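Local structure of colicin-D (Escherichia coli, 5ZNM) at residues S56-T62 and L124-L130; M98-G103 and E239-M245; I324-L328 and N355-I359; H301-I307 and K319-A323. The protein kills Escherichia coli and closely related bacteria as a plasmid-encoded toxin, its C-terminal RNase domain cutting tRNA and so stopping protein synthesis. All blocks are in the same frame, centred on the assembly; numbering follows the deposited sequence.

Interaction 1 of 4, residues S56-T62 and L124-L130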
loop_
_atom_site.group_PDB
_atom_site.type_symbol
_atom_site.label_atom_id
_atom_site.label_comp_id
_atom_site.label_asym_id
_atom_site.label_seq_id
_atom_site.Cartn_x
_atom_site.Cartn_y
_atom_site.Cartn_z
ATOM N N SER A 56 -0.991 -5.674 6.209
ATOM C CA SER A 56 -0.470 -4.323 6.096
ATOM C C SER A 56 0.774 -4.157 6.960
ATOM O O SER A 56 0.995 -4.886 7.924
ATOM C CB SER A 56 -1.542 -3.298 6.496
ATOM O OG SER A 56 -1.904 -3.428 7.873
ATOM N N VAL A 57 1.601 -3.199 6.570
ATOM C CA VAL A 57 2.697 -2.701 7.402
ATOM C C VAL A 57 2.258 -1.364 7.971
ATOM O O VAL A 57 1.697 -0.530 7.250
ATOM C CB VAL A 57 3.995 -2.552 6.584
ATOM C CG1 VAL A 57 5.125 -1.972 7.458
ATOM C CG2 VAL A 57 4.403 -3.890 5.972
ATOM N N GLN A 58 2.509 -1.143 9.262
ATOM C CA GLN A 58 2.037 0.078 9.890
ATOM C C GLN A 58 3.123 0.668 10.773
ATOM O O GLN A 58 3.914 -0.053 11.392
ATOM C CB GLN A 58 0.781 -0.158 10.737
ATOM C CG GLN A 58 -0.456 -0.505 9.897
ATOM C CD GLN A 58 -1.635 -0.944 10.765
ATOM O OE1 GLN A 58 -1.847 -0.410 11.850
ATOM N NE2 GLN A 58 -2.403 -1.942 10.284
ATOM N N LEU A 59 3.126 1.994 10.844
ATOM C CA LEU A 59 3.997 2.728 11.754
ATOM C C LEU A 59 3.137 3.760 12.451
ATOM O O LEU A 59 2.561 4.631 11.794
ATOM C CB LEU A 59 5.154 3.393 11.007
ATOM C CG LEU A 59 6.056 4.303 11.835
ATOM C CD1 LEU A 59 6.718 3.530 12.957
ATOM C CD2 LEU A 59 7.116 4.956 10.949
ATOM N N ALA A 60 3.015 3.645 13.767
ATOM C CA ALA A 60 2.218 4.580 14.541
ATOM C C ALA A 60 3.135 5.355 15.469
ATOM O O ALA A 60 4.100 4.805 16.009
ATOM C CB ALA A 60 1.120 3.858 15.343
ATOM N N MET A 61 2.841 6.637 15.629
ATOM C CA MET A 61 3.590 7.508 16.524
ATOM C C MET A 61 2.590 8.337 17.318
ATOM O O MET A 61 1.655 8.895 16.737
ATOM C CB MET A 61 4.546 8.402 15.730
ATOM C CG MET A 61 5.545 7.631 14.860
ATOM S SD MET A 61 5.826 8.352 13.209
ATOM C CE MET A 61 4.293 7.907 12.376
ATOM N N THR A 62 2.761 8.389 18.641
ATOM C CA THR A 62 1.866 9.199 19.464
ATOM C C THR A 62 1.809 10.628 18.934
ATOM O O THR A 62 2.829 11.215 18.556
ATOM C CB THR A 62 2.316 9.197 20.927
ATOM O OG1 THR A 62 3.682 9.611 21.004
ATOM C CG2 THR A 62 2.180 7.802 21.536
ATOM N N LEU A 124 7.125 10.933 23.282
ATOM C CA LEU A 124 6.819 10.377 21.968
ATOM C C LEU A 124 7.120 8.881 21.952
ATOM O O LEU A 124 8.264 8.475 22.180
ATOM C CB LEU A 124 7.637 11.127 20.914
ATOM C CG LEU A 124 7.614 10.868 19.411
ATOM C CD1 LEU A 124 8.511 9.695 19.025
ATOM C CD2 LEU A 124 6.184 10.669 18.912
ATOM N N GLU A 125 6.105 8.063 21.677
ATOM C CA GLU A 125 6.280 6.622 21.553
ATOM C C GLU A 125 5.896 6.179 20.142
ATOM O O GLU A 125 5.150 6.865 19.437
ATOM C CB GLU A 125 5.456 5.864 22.615
ATOM C CG GLU A 125 5.794 6.281 24.078
ATOM C CD GLU A 125 5.241 5.307 25.127
ATOM O OE1 GLU A 125 4.526 4.362 24.757
ATOM O OE2 GLU A 125 5.533 5.471 26.325
ATOM N N ALA A 126 6.414 5.015 19.732
ATOM C CA ALA A 126 6.266 4.550 18.355
ATOM C C ALA A 126 6.077 3.039 18.311
ATOM O O ALA A 126 6.506 2.303 19.205
ATOM C CB ALA A 126 7.471 4.943 17.488
ATOM N N MET A 127 5.469 2.579 17.215
ATOM C CA MET A 127 5.031 1.196 17.100
ATOM C C MET A 127 5.047 0.817 15.627
ATOM O O MET A 127 4.455 1.516 14.803
ATOM C CB MET A 127 3.626 1.020 17.690
ATOM C CG MET A 127 3.074 -0.395 17.613
ATOM S SD MET A 127 1.504 -0.545 18.517
ATOM C CE MET A 127 0.509 0.621 17.598
ATOM N N PHE A 128 5.746 -0.263 15.308
ATOM C CA PHE A 128 5.906 -0.738 13.939
ATOM C C PHE A 128 5.411 -2.172 13.864
ATOM O O PHE A 128 5.705 -2.978 14.752
ATOM C CB PHE A 128 7.379 -0.663 13.507
ATOM C CG PHE A 128 7.609 -1.017 12.062
ATOM C CD1 PHE A 128 7.281 -0.125 11.052
ATOM C CD2 PHE A 128 8.151 -2.242 11.712
ATOM C CE1 PHE A 128 7.490 -0.455 9.712
ATOM C CE2 PHE A 128 8.363 -2.573 10.371
ATOM C CZ PHE A 128 8.030 -1.681 9.379
ATOM N N SER A 129 4.645 -2.499 12.824
ATOM C CA SER A 129 4.027 -3.819 12.787
ATOM C C SER A 129 3.927 -4.317 11.355
ATOM O O SER A 129 3.761 -3.530 10.417
ATOM C CB SER A 129 2.634 -3.822 13.431
ATOM O OG SER A 129 1.793 -2.890 12.779
ATOM N N LEU A 130 4.038 -5.635 11.204
ATOM C CA LEU A 130 3.952 -6.282 9.901
ATOM C C LEU A 130 3.629 -7.747 10.122
ATOM O O LEU A 130 3.696 -8.250 11.244
ATOM C CB LEU A 130 5.247 -6.149 9.092
ATOM C CG LEU A 130 6.645 -6.280 9.716
ATOM C CD1 LEU A 130 6.760 -7.322 10.781
ATOM C CD2 LEU A 130 7.666 -6.570 8.623
HETATM O O HOH W 1 0.342 -4.017 10.675
#
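Phe128 lies at the apolar centre. Its ring is touched by Val57, with CG1 of Val57 3.5 Å from CZ of Phe128, and its edge meets Leu59, whose CB is 4.1 Å from CD1 of Phe128. The sheet face that bears Leu59 and Phe128 also carries Met61 and Ala126 (Met61 CG to Ala126 CB 4.2 Å), and Leu164 and Leu166 of strand 163-170 pack against it, so apolar side chains suit it. On the face of Gln58, Ala60, Met127 and Ser129, small Ala60 leaves room for the Met127 methyl (Ala60 CB to Met127 CE 4.0 Å). Strands 56-61 and 126-131 are antiparallel neighbours inside a five-stranded sheet of the central domain, between strands 65-71 and 274-281. Two hydrogen-bonded pairs join them: Gln58 N to Ser129 O 2.9 Å and Ser129 N to Gln58 O 2.9 Å; Ala60 N to Met127 O 2.8 Å and Met127 N to Ala60 O 2.9 Å. At one end a water links Ser56 O (3.0 Å) to Ser129 OG (2.8 Å). At the other, Thr62 N donates to Glu125 O at 2.9 Å and Glu125 N to Thr62 OG1 at 3.0 Å. The Glu125 carboxylate turns away from strand 56-61 to a salt bridge with Arg207.

Interaction 2 of 4, residues M98-G103 and E239-M245; sequences MRISLG and EVKSVEM
An antiparallel edge pairing, in a four-stranded sheet of the central domain, joins strand 96-103 to the short strand 243-244. Both backbones are largely extended, and the end-to-end directions of 98-103 and 239-245 are 150° apart. Ile100 faces Glu244 as a non-hydrogen-bonded pair (CA to CA 4.4 Å); Ser101 and Val243 form the hydrogen-bonded pair, Ser101 N to Val243 O 2.7 Å and Val243 N to Ser101 O 3.0 Å. Met245 N donates to Arg99 O at 2.9 Å. Beyond the pair, Leu102 has psi near 0°, and its O accepts from Lys241 N at 3.1 Å. Gly103 follows at phi 122°, psi 165°, where a CB would jam against Leu102 O and also clash with Glu239 O. Met245 (m, t, p) lies against the aliphatic part of Arg99 (t, t, m), with CB of Met245 3.8 Å from CG of Arg99; the guanidinium bridges to Asp167. Ile100 CG2 packs on Ser242 CB at 3.8 Å. Ser101, chi1 t, closes an ST turn: its OG, also hydrogen-bonded to Gln163, accepts from Gly103 N at 3.3 Å.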
loop_
_atom_site.group_PDB
_atom_site.type_symbol
_atom_site.label_atom_id
_atom_site.label_comp_id
_atom_site.label_asym_id
_atom_site.label_seq_id
_atom_site.Cartn_x
_atom_site.Cartn_y
_atom_site.Cartn_z
ATOM N N MET A 98 20.845 -5.191 11.181
ATOM C CA MET A 98 20.473 -4.137 10.255
ATOM C C MET A 98 19.791 -3.023 11.025
ATOM O O MET A 98 19.021 -3.283 11.950
ATOM C CB MET A 98 19.544 -4.684 9.169
ATOM C CG MET A 98 19.163 -3.696 8.110
ATOM S SD MET A 98 18.377 -4.590 6.767
ATOM C CE MET A 98 19.799 -5.428 6.072
ATOM N N ARG A 99 20.097 -1.791 10.649
ATOM C CA ARG A 99 19.412 -0.617 11.162
ATOM C C ARG A 99 18.772 0.092 9.984
ATOM O O ARG A 99 19.441 0.364 8.983
ATOM C CB ARG A 99 20.374 0.322 11.896
ATOM C CG ARG A 99 19.768 1.674 12.269
ATOM C CD ARG A 99 20.590 2.340 13.338
ATOM N NE ARG A 99 20.959 1.424 14.397
ATOM C CZ ARG A 99 21.603 1.741 15.496
ATOM N NH1 ARG A 99 21.967 2.981 15.715
ATOM N NH2 ARG A 99 21.893 0.808 16.404
ATOM N N ILE A 100 17.487 0.395 10.111
ATOM C CA ILE A 100 16.694 0.953 9.031
ATOM C C ILE A 100 16.108 2.258 9.531
ATOM O O ILE A 100 15.308 2.260 10.474
ATOM C CB ILE A 100 15.585 -0.007 8.589
ATOM C CG1 ILE A 100 16.188 -1.297 8.030
ATOM C CG2 ILE A 100 14.683 0.672 7.578
ATOM C CD1 ILE A 100 15.285 -2.497 8.208
ATOM N N SER A 101 16.506 3.369 8.919
ATOM C CA SER A 101 15.842 4.628 9.205
ATOM C C SER A 101 14.448 4.600 8.608
ATOM O O SER A 101 14.243 4.086 7.508
ATOM C CB SER A 101 16.628 5.806 8.633
ATOM O OG SER A 101 15.895 7.009 8.792
ATOM N N LEU A 102 13.486 5.153 9.336
ATOM C CA LEU A 102 12.130 5.300 8.829
ATOM C C LEU A 102 11.782 6.740 8.491
ATOM O O LEU A 102 10.671 7.000 8.012
ATOM C CB LEU A 102 11.131 4.750 9.853
ATOM C CG LEU A 102 11.432 3.290 10.168
ATOM C CD1 LEU A 102 10.635 2.790 11.361
ATOM C CD2 LEU A 102 11.155 2.469 8.917
ATOM N N GLY A 103 12.701 7.671 8.710
ATOM C CA GLY A 103 12.431 9.090 8.599
ATOM C C GLY A 103 12.737 9.822 9.894
ATOM O O GLY A 103 12.902 9.231 10.959
ATOM N N GLU A 239 7.629 12.398 5.774
ATOM C CA GLU A 239 7.493 11.220 4.937
ATOM C C GLU A 239 8.164 10.015 5.590
ATOM O O GLU A 239 9.226 10.128 6.212
ATOM C CB GLU A 239 8.102 11.487 3.555
ATOM C CG GLU A 239 7.620 12.756 2.834
ATOM C CD GLU A 239 7.943 14.055 3.586
ATOM O OE1 GLU A 239 7.091 14.943 3.631
ATOM O OE2 GLU A 239 9.035 14.161 4.151
ATOM N N VAL A 240 7.518 8.862 5.468
ATOM C CA VAL A 240 8.054 7.603 5.969
ATOM C C VAL A 240 8.811 6.942 4.821
ATOM O O VAL A 240 8.223 6.628 3.781
ATOM C CB VAL A 240 6.928 6.707 6.509
ATOM C CG1 VAL A 240 7.446 5.327 6.934
ATOM C CG2 VAL A 240 6.205 7.408 7.670
ATOM N N LYS A 241 10.120 6.765 4.988
ATOM C CA LYS A 241 10.935 6.171 3.933
ATOM C C LYS A 241 12.061 5.364 4.562
ATOM O O LYS A 241 12.772 5.858 5.442
ATOM C CB LYS A 241 11.488 7.250 2.991
ATOM C CG LYS A 241 12.508 8.183 3.624
ATOM C CD LYS A 241 12.626 9.494 2.869
ATOM C CE LYS A 241 12.826 10.637 3.848
ATOM N NZ LYS A 241 11.837 10.574 4.964
ATOM N N SER A 242 12.213 4.123 4.112
ATOM C CA SER A 242 13.145 3.189 4.725
ATOM C C SER A 242 14.502 3.268 4.035
ATOM O O SER A 242 14.611 3.031 2.829
ATOM C CB SER A 242 12.589 1.769 4.666
ATOM O OG SER A 242 12.508 1.334 3.325
ATOM N N VAL A 243 15.530 3.607 4.805
ATOM C CA VAL A 243 16.906 3.657 4.332
ATOM C C VAL A 243 17.764 2.891 5.326
ATOM O O VAL A 243 17.694 3.146 6.535
ATOM C CB VAL A 243 17.417 5.104 4.198
ATOM C CG1 VAL A 243 18.813 5.120 3.600
ATOM C CG2 VAL A 243 16.453 5.944 3.378
ATOM N N GLU A 244 18.574 1.960 4.827
ATOM C CA GLU A 244 19.535 1.297 5.695
ATOM C C GLU A 244 20.594 2.295 6.144
ATOM O O GLU A 244 21.154 3.033 5.327
ATOM C CB GLU A 244 20.181 0.110 4.989
ATOM C CG GLU A 244 21.307 -0.517 5.791
ATOM C CD GLU A 244 21.739 -1.863 5.242
ATOM O OE1 GLU A 244 21.193 -2.285 4.199
ATOM O OE2 GLU A 244 22.624 -2.497 5.858
ATOM N N MET A 245 20.850 2.334 7.440
ATOM C CA MET A 245 21.769 3.236 8.116
ATOM C C MET A 245 23.100 2.547 8.364
ATOM O O MET A 245 23.131 1.379 8.779
ATOM C CB MET A 245 21.197 3.706 9.458
ATOM C CG MET A 245 20.081 4.750 9.369
ATOM S SD MET A 245 19.450 5.244 11.005
ATOM C CE MET A 245 20.629 6.504 11.515
HETATM O O HOH W 2 22.387 -1.223 8.939
#

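Interaction 3 of 4, residues I324-L328 and N355-I359; sequences IEEHL and NVVII
Residues 324-328 of helix 314-329 cross strand 355-359 almost at a right angle: the axes of 324-328 and 355-359 approach to 9.4 Å with a signed crossing angle of -99°. Residues 324-328 are regular helix, with Leu328 N hydrogen-bonded to Ile324 O at 3.0 Å, and 355-359 are extended, so Asn355, Val357 and Ile359 point their CA-to-CB bonds toward the helix while Val356 and Ile358 point away. The nearest CA pair is Ile324 with Val357, 7.3 Å apart.

Apolar contacts gather on Val357 (chi1 t), a branched residue compact enough to fit between helix and sheet. Its CG1 lies 4.0 Å from CG2 of Ile324 (m, t) and 4.3 Å from CD2 of Leu328 (m, t); CD1 of Leu328 also reaches CD1 of Ile359 (m, m) at 4.4 Å.

The remaining contacts come from the imidazole of His327 (chi1 t, chi2 89°), which projects toward the strand. Its CD2 is 3.4 Å from CG2 of Val357, and its CE1 lies 3.2 Å from Asn355 O, which sits near the ring plane. No hydrogen bond crosses between the two segments; His327 NE2 is instead hydrogen-bonded to Tyr348 O on the adjacent strand 346-349, so a polar residue is accommodated in a buried place.

This is helix-on-sheet packing in the C-terminal tRNase domain, with helix 314-329 lying against one face of its antiparallel four-stranded sheet.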
loop_
_atom_site.group_PDB
_atom_site.type_symbol
_atom_site.label_atom_id
_atom_site.label_comp_id
_atom_site.label_asym_id
_atom_site.label_seq_id
_atom_site.Cartn_x
_atom_site.Cartn_y
_atom_site.Cartn_z
ATOM N N ILE A 324 16.421 13.537 35.162
ATOM C CA ILE A 324 16.137 14.678 34.305
ATOM C C ILE A 324 14.643 14.983 34.300
ATOM O O ILE A 324 14.236 16.149 34.367
ATOM C CB ILE A 324 16.697 14.423 32.894
ATOM C CG1 ILE A 324 18.222 14.284 32.976
ATOM C CG2 ILE A 324 16.271 15.530 31.906
ATOM C CD1 ILE A 324 18.828 13.469 31.864
ATOM N N GLU A 325 13.799 13.943 34.240
ATOM C CA GLU A 325 12.354 14.176 34.282
ATOM C C GLU A 325 11.917 14.785 35.613
ATOM O O GLU A 325 11.040 15.656 35.633
ATOM C CB GLU A 325 11.590 12.877 34.011
ATOM C CG GLU A 325 11.560 12.511 32.536
ATOM C CD GLU A 325 10.645 13.426 31.729
ATOM O OE1 GLU A 325 9.448 13.539 32.067
ATOM O OE2 GLU A 325 11.128 14.051 30.767
ATOM N N GLU A 326 12.496 14.330 36.736
ATOM C CA GLU A 326 12.148 14.915 38.037
ATOM C C GLU A 326 12.519 16.396 38.099
ATOM O O GLU A 326 11.773 17.214 38.664
ATOM C CB GLU A 326 12.840 14.147 39.175
ATOM C CG GLU A 326 12.272 12.723 39.409
ATOM C CD GLU A 326 13.049 11.906 40.453
ATOM O OE1 GLU A 326 13.895 12.482 41.177
ATOM O OE2 GLU A 326 12.820 10.674 40.537
ATOM N N HIS A 327 13.681 16.754 37.543
ATOM C CA HIS A 327 14.086 18.154 37.451
ATOM C C HIS A 327 13.088 18.956 36.619
ATOM O O HIS A 327 12.639 20.034 37.029
ATOM C CB HIS A 327 15.495 18.241 36.836
ATOM C CG HIS A 327 15.914 19.624 36.443
ATOM N ND1 HIS A 327 16.557 20.482 37.310
ATOM C CD2 HIS A 327 15.817 20.284 35.263
ATOM C CE1 HIS A 327 16.828 21.614 36.686
ATOM N NE2 HIS A 327 16.389 21.522 35.444
ATOM N N LEU A 328 12.719 18.438 35.446
ATOM C CA LEU A 328 11.807 19.185 34.584
ATOM C C LEU A 328 10.400 19.267 35.151
ATOM O O LEU A 328 9.657 20.183 34.785
ATOM C CB LEU A 328 11.753 18.561 33.197
ATOM C CG LEU A 328 13.038 18.660 32.369
ATOM C CD1 LEU A 328 12.858 17.823 31.111
ATOM C CD2 LEU A 328 13.379 20.119 32.019
ATOM N N ASN A 355 20.726 23.078 39.235
ATOM C CA ASN A 355 20.923 22.314 38.013
ATOM C C ASN A 355 20.268 23.011 36.826
ATOM O O ASN A 355 19.242 23.684 36.960
ATOM C CB ASN A 355 20.368 20.894 38.172
ATOM C CG ASN A 355 21.285 20.009 39.006
ATOM O OD1 ASN A 355 22.453 20.345 39.215
ATOM N ND2 ASN A 355 20.764 18.870 39.488
ATOM N N VAL A 356 20.888 22.858 35.660
ATOM C CA VAL A 356 20.276 23.231 34.393
ATOM C C VAL A 356 20.115 21.980 33.550
ATOM O O VAL A 356 20.923 21.049 33.635
ATOM C CB VAL A 356 21.117 24.271 33.619
ATOM C CG1 VAL A 356 21.108 25.606 34.350
ATOM C CG2 VAL A 356 22.552 23.755 33.466
ATOM N N VAL A 357 19.073 21.974 32.715
ATOM C CA VAL A 357 18.888 20.965 31.673
ATOM C C VAL A 357 18.607 21.712 30.372
ATOM O O VAL A 357 17.780 22.632 30.354
ATOM C CB VAL A 357 17.746 19.984 32.001
ATOM C CG1 VAL A 357 17.355 19.165 30.750
ATOM C CG2 VAL A 357 18.145 19.055 33.188
ATOM N N ILE A 358 19.322 21.340 29.301
ATOM C CA ILE A 358 19.193 21.978 27.989
ATOM C C ILE A 358 18.306 21.129 27.091
ATOM O O ILE A 358 18.588 19.947 26.867
ATOM C CB ILE A 358 20.559 22.181 27.314
ATOM C CG1 ILE A 358 21.548 22.902 28.230
ATOM C CG2 ILE A 358 20.375 22.922 25.926
ATOM C CD1 ILE A 358 23.000 22.713 27.763
ATOM N N ILE A 359 17.290 21.756 26.506
ATOM C CA ILE A 359 16.395 21.124 25.546
ATOM C C ILE A 359 16.570 21.833 24.208
ATOM O O ILE A 359 16.425 23.057 24.131
ATOM C CB ILE A 359 14.926 21.201 26.005
ATOM C CG1 ILE A 359 14.767 20.630 27.416
ATOM C CG2 ILE A 359 14.019 20.449 25.030
ATOM C CD1 ILE A 359 15.075 19.154 27.508
#

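Interaction 4 of 4, residues H301-I307 and K319-A323; sequences HAGDFGI and KFRDA
Phe320, Ile307 and Ala323 form the centre of this contact, in which the end of a 3-10 turn, residues 301-304, and the loop after it pack on helix 314-329. The nearest CA pairs are Ala302 with Phe320 (6.0 Å) and Phe305 with Ala323 (6.3 Å). Phe320 (chi1 t, chi2 32°), the most covered, swings its ring to the turn. Ala302 CB sits over one ring face, 4.3 Å from the centroid and 27° off the normal, a CH-pi contact; Phe305 (chi1 m, chi2 80°) meets the ring's edge, with its CD1 4.1 Å from CE1 of Phe320. Ile307 (m, t) points its CD1 into the helix surface, 3.5 Å from Phe320 CA and 4.0 Å from Ala323 CB. Ala323, small enough to let the loop come close, also takes Phe305 CB at 3.9 Å. Ile307 N bonds to Ala302 O (3.2 Å); glycine suits position 306 (phi 83°, psi 17°), where a CB would jam against Phe305 O. No hydrogen bond or salt bridge joins the two segments, which meet through shape and hydrophobic burial alone.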
loop_
_atom_site.group_PDB
_atom_site.type_symbol
_atom_site.label_atom_id
_atom_site.label_comp_id
_atom_site.label_asym_id
_atom_site.label_seq_id
_atom_site.Cartn_x
_atom_site.Cartn_y
_atom_site.Cartn_z
ATOM N N HIS A 301 27.528 13.589 33.569
ATOM C CA HIS A 301 26.911 14.595 34.422
ATOM C C HIS A 301 25.940 14.023 35.451
ATOM O O HIS A 301 25.353 14.804 36.209
ATOM C CB HIS A 301 26.160 15.626 33.570
ATOM C CG HIS A 301 27.032 16.355 32.593
ATOM N ND1 HIS A 301 28.067 17.175 32.995
ATOM C CD2 HIS A 301 27.026 16.389 31.239
ATOM C CE1 HIS A 301 28.658 17.688 31.929
ATOM N NE2 HIS A 301 28.051 17.222 30.853
ATOM N N ALA A 302 25.757 12.702 35.515
ATOM C CA ALA A 302 24.683 12.164 36.364
ATOM C C ALA A 302 24.935 12.431 37.846
ATOM O O ALA A 302 23.980 12.513 38.631
ATOM C CB ALA A 302 24.505 10.661 36.121
ATOM N N GLY A 303 26.202 12.576 38.248
ATOM C CA GLY A 303 26.488 12.927 39.633
ATOM C C GLY A 303 25.901 14.263 40.055
ATOM O O GLY A 303 25.508 14.430 41.207
ATOM N N ASP A 304 25.839 15.234 39.134
ATOM C CA ASP A 304 25.180 16.503 39.428
ATOM C C ASP A 304 23.688 16.342 39.655
ATOM O O ASP A 304 23.054 17.249 40.207
ATOM C CB ASP A 304 25.412 17.508 38.293
ATOM C CG ASP A 304 26.807 18.076 38.308
ATOM O OD1 ASP A 304 27.508 17.819 39.302
ATOM O OD2 ASP A 304 27.189 18.793 37.359
ATOM N N PHE A 305 23.097 15.226 39.224
ATOM C CA PHE A 305 21.698 14.960 39.519
ATOM C C PHE A 305 21.536 13.904 40.615
ATOM O O PHE A 305 20.481 13.272 40.719
ATOM C CB PHE A 305 20.953 14.569 38.230
ATOM C CG PHE A 305 20.878 15.695 37.216
ATOM C CD1 PHE A 305 21.961 15.984 36.390
ATOM C CD2 PHE A 305 19.722 16.449 37.084
ATOM C CE1 PHE A 305 21.901 17.021 35.462
ATOM C CE2 PHE A 305 19.643 17.486 36.163
ATOM C CZ PHE A 305 20.734 17.773 35.344
ATOM N N GLY A 306 22.563 13.713 41.442
ATOM C CA GLY A 306 22.426 12.867 42.615
ATOM C C GLY A 306 22.597 11.383 42.387
ATOM O O GLY A 306 22.170 10.587 43.229
ATOM N N ILE A 307 23.188 10.978 41.268
ATOM C CA ILE A 307 23.347 9.568 40.928
ATOM C C ILE A 307 24.794 9.170 41.160
ATOM O O ILE A 307 25.699 9.694 40.503
ATOM C CB ILE A 307 22.920 9.299 39.477
ATOM C CG1 ILE A 307 21.419 9.522 39.353
ATOM C CG2 ILE A 307 23.317 7.891 39.072
ATOM C CD1 ILE A 307 20.955 9.674 37.918
ATOM N N LYS A 319 17.978 5.633 35.622
ATOM C CA LYS A 319 18.092 6.587 36.732
ATOM C C LYS A 319 18.307 8.009 36.221
ATOM O O LYS A 319 17.656 8.956 36.681
ATOM C CB LYS A 319 19.255 6.204 37.658
ATOM C CG LYS A 319 19.012 5.057 38.620
ATOM C CD LYS A 319 20.152 5.057 39.686
ATOM C CE LYS A 319 20.050 3.839 40.602
ATOM N NZ LYS A 319 21.164 3.845 41.587
ATOM N N PHE A 320 19.250 8.173 35.279
ATOM C CA PHE A 320 19.580 9.489 34.725
ATOM C C PHE A 320 18.384 10.086 33.989
ATOM O O PHE A 320 18.030 11.254 34.192
ATOM C CB PHE A 320 20.778 9.330 33.780
ATOM C CG PHE A 320 21.412 10.631 33.302
ATOM C CD1 PHE A 320 21.428 11.758 34.093
ATOM C CD2 PHE A 320 22.023 10.683 32.053
ATOM C CE1 PHE A 320 22.046 12.935 33.648
ATOM C CE2 PHE A 320 22.630 11.848 31.589
ATOM C CZ PHE A 320 22.644 12.979 32.398
ATOM N N ARG A 321 17.729 9.283 33.143
ATOM C CA ARG A 321 16.520 9.747 32.464
ATOM C C ARG A 321 15.473 10.221 33.473
ATOM O O ARG A 321 14.896 11.312 33.336
ATOM C CB ARG A 321 15.965 8.618 31.584
ATOM C CG ARG A 321 14.903 9.010 30.548
ATOM C CD ARG A 321 13.503 9.198 31.132
ATOM N NE ARG A 321 13.033 8.065 31.961
ATOM C CZ ARG A 321 12.468 6.956 31.482
ATOM N NH1 ARG A 321 12.064 6.000 32.320
ATOM N NH2 ARG A 321 12.291 6.800 30.167
ATOM N N ASP A 322 15.218 9.406 34.501
ATOM C CA ASP A 322 14.224 9.762 35.510
ATOM C C ASP A 322 14.646 11.015 36.281
ATOM O O ASP A 322 13.811 11.885 36.567
ATOM C CB ASP A 322 13.989 8.574 36.462
ATOM C CG ASP A 322 13.226 7.401 35.792
ATOM O OD1 ASP A 322 12.647 7.583 34.697
ATOM O OD2 ASP A 322 13.213 6.286 36.351
ATOM N N ALA A 323 15.941 11.154 36.589
ATOM C CA ALA A 323 16.393 12.352 37.298
ATOM C C ALA A 323 16.162 13.606 36.468
ATOM O O ALA A 323 15.737 14.639 36.996
ATOM C CB ALA A 323 17.870 12.230 37.679
#

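From the N terminus, strand 56-61 is the first of these segments and strand 96-103 the second. Interaction 1 closes when the chain returns at 124-130, and interaction 2 only at 239-245, so their loops cross. They lie in two sheets of the central domain that pack where Leu59 of interaction 1 touches Leu102 and Val240 of interaction 2. Further on, in the tRNase domain, interaction 4 closes a short loop between 301-307 and 319-323 before interaction 3 opens; both use helix 314-329, and Phe305 packs on Asn355 and Val357, so turn, helix and sheet share one core. The two pairs stand apart, about 28 to 32 Å between centres.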